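Local coordinates for protein esterase LipW (Mycobacterium marinum, PDB 3QH4) that probably hydrolyses ester bonds as a serine hydrolase of the alpha/beta hydrolase fold, at residues I34-R38 / L126-H130. Sequence-based numbering, arbitrary orientation.
Sequences ILTIR and LAPEH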
loop_
_atom_site.group_PDB
_atom_site.type_symbol
_atom_site.label_atom_id
_atom_site.label_comp_id
_atom_site.label_asym_id
_atom_site.label_seq_id
_atom_site.Cartn_x
_atom_site.Cartn_y
_atom_site.Cartn_z
ATOM N N ILE A 34 -3.961 3.958 18.622
ATOM C CA ILE A 34 -4.137 4.486 17.266
ATOM C C ILE A 34 -4.314 6.000 17.268
ATOM O O ILE A 34 -3.706 6.690 16.486
ATOM C CB ILE A 34 -5.285 3.748 16.518
ATOM C CG1 ILE A 34 -4.751 2.392 16.020
ATOM C CG2 ILE A 34 -5.849 4.577 15.359
ATOM C CD1 ILE A 34 -5.843 1.330 15.655
ATOM N N LEU A 35 -5.120 6.523 18.182
ATOM C CA LEU A 35 -5.280 7.979 18.264
ATOM C C LEU A 35 -3.967 8.707 18.549
ATOM O O LEU A 35 -3.690 9.747 17.954
ATOM C CB LEU A 35 -6.343 8.354 19.299
ATOM C CG LEU A 35 -7.764 7.825 19.093
ATOM C CD1 LEU A 35 -8.614 8.205 20.289
ATOM C CD2 LEU A 35 -8.429 8.301 17.779
ATOM N N THR A 36 -3.143 8.150 19.428
ATOM C CA THR A 36 -1.894 8.791 19.799
ATOM C C THR A 36 -0.886 8.710 18.650
ATOM O O THR A 36 -0.126 9.652 18.405
ATOM C CB THR A 36 -1.314 8.142 21.083
ATOM O OG1 THR A 36 -2.295 8.226 22.122
ATOM C CG2 THR A 36 -0.084 8.890 21.551
ATOM N N ILE A 37 -0.873 7.573 17.957
ATOM C CA ILE A 37 0.051 7.389 16.831
ATOM C C ILE A 37 -0.279 8.392 15.722
ATOM O O ILE A 37 0.627 9.007 15.158
ATOM C CB ILE A 37 0.042 5.948 16.270
ATOM C CG1 ILE A 37 0.502 4.941 17.315
ATOM C CG2 ILE A 37 0.933 5.833 15.004
ATOM C CD1 ILE A 37 0.216 3.495 16.923
ATOM N N ARG A 38 -1.566 8.569 15.425
ATOM C CA ARG A 38 -1.959 9.491 14.343
ATOM C C ARG A 38 -1.303 10.851 14.533
ATOM O O ARG A 38 -0.749 11.427 13.605
ATOM C CB ARG A 38 -3.468 9.689 14.308
ATOM C CG ARG A 38 -4.218 8.450 13.843
ATOM C CD ARG A 38 -5.699 8.708 13.805
ATOM N NE ARG A 38 -6.437 7.558 13.258
ATOM C CZ ARG A 38 -7.730 7.341 13.504
ATOM N NH1 ARG A 38 -8.431 8.200 14.257
ATOM N NH2 ARG A 38 -8.334 6.288 12.995
ATOM N N LEU A 126 -10.610 6.333 7.505
ATOM C CA LEU A 126 -9.906 5.403 8.424
ATOM C C LEU A 126 -10.794 4.727 9.431
ATOM O O LEU A 126 -11.720 5.311 9.957
ATOM C CB LEU A 126 -8.831 6.159 9.224
ATOM C CG LEU A 126 -7.752 6.872 8.392
ATOM C CD1 LEU A 126 -6.842 7.725 9.297
ATOM C CD2 LEU A 126 -6.916 5.894 7.517
ATOM N N ALA A 127 -10.469 3.455 9.669
ATOM C CA ALA A 127 -11.014 2.668 10.760
ATOM C C ALA A 127 -10.334 3.115 12.060
ATOM O O ALA A 127 -9.240 3.664 12.014
ATOM C CB ALA A 127 -10.721 1.197 10.488
ATOM N N PRO A 128 -10.966 2.869 13.225
ATOM C CA PRO A 128 -12.257 2.220 13.424
ATOM C C PRO A 128 -13.482 3.087 13.127
ATOM O O PRO A 128 -14.601 2.552 13.136
ATOM C CB PRO A 128 -12.246 1.860 14.926
ATOM C CG PRO A 128 -11.410 2.849 15.531
ATOM C CD PRO A 128 -10.323 3.192 14.516
ATOM N N GLU A 129 -13.290 4.391 12.905
ATOM C CA GLU A 129 -14.404 5.320 12.722
ATOM C C GLU A 129 -15.140 5.034 11.412
ATOM O O GLU A 129 -16.373 5.185 11.315
ATOM C CB GLU A 129 -13.923 6.778 12.732
ATOM C CG GLU A 129 -13.267 7.253 14.058
ATOM C CD GLU A 129 -11.743 7.022 14.115
ATOM O OE1 GLU A 129 -11.200 6.290 13.255
ATOM O OE2 GLU A 129 -11.084 7.582 15.023
ATOM N N HIS A 130 -14.386 4.586 10.415
ATOM C CA HIS A 130 -14.947 4.315 9.108
ATOM C C HIS A 130 -14.456 2.956 8.617
ATOM O O HIS A 130 -13.531 2.877 7.820
ATOM C CB HIS A 130 -14.550 5.420 8.118
ATOM C CG HIS A 130 -14.920 6.790 8.578
ATOM N ND1 HIS A 130 -16.221 7.248 8.565
ATOM C CD2 HIS A 130 -14.176 7.791 9.106
ATOM C CE1 HIS A 130 -16.261 8.477 9.050
ATOM N NE2 HIS A 130 -15.036 8.834 9.382
#
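Arg38 reaches from helix 31-56 over to the carboxylate of Glu129, in the loop between strand 118-122 and helix 134-148, and meets it end-on in a bidentate salt bridge. NH1 of Arg38 bonds OE2 of Glu129 at 2.8 Å, nearly straight at 170°. NH2 of Arg38 takes OE1 of Glu129 at 2.9 Å through that oxygen's syn lone pair. The guanidinium and carboxylate planes lie 30° apart, and the twist shows at OE2, which is approached on the syn side from somewhat out of the carboxylate plane. Arg38 spans the gap with a chain extended from CG to NE, whereas Glu129 bends at chi2 (90°) to bring its oxygens round. The carbonyl O of Ala127, before the cis peptide bond to Pro128, also lies 2.9 Å from Arg38 NH2. A few carbons flank the pair at the protein surface: Ile34 CG2, one turn earlier on the helix, lies above one guanidinium face, offset toward its rim, Leu126 CD1 is 4.0 Å from Arg38 NE, and Leu35 CD2 sits beside Glu129 OE2. Arg38 NE bonds the carbonyl O of Ala97. With three nitrogens engaged, the guanidinium is fixed in rotation and ties helix 31-56 to two loops, its charge probably balanced by Glu129.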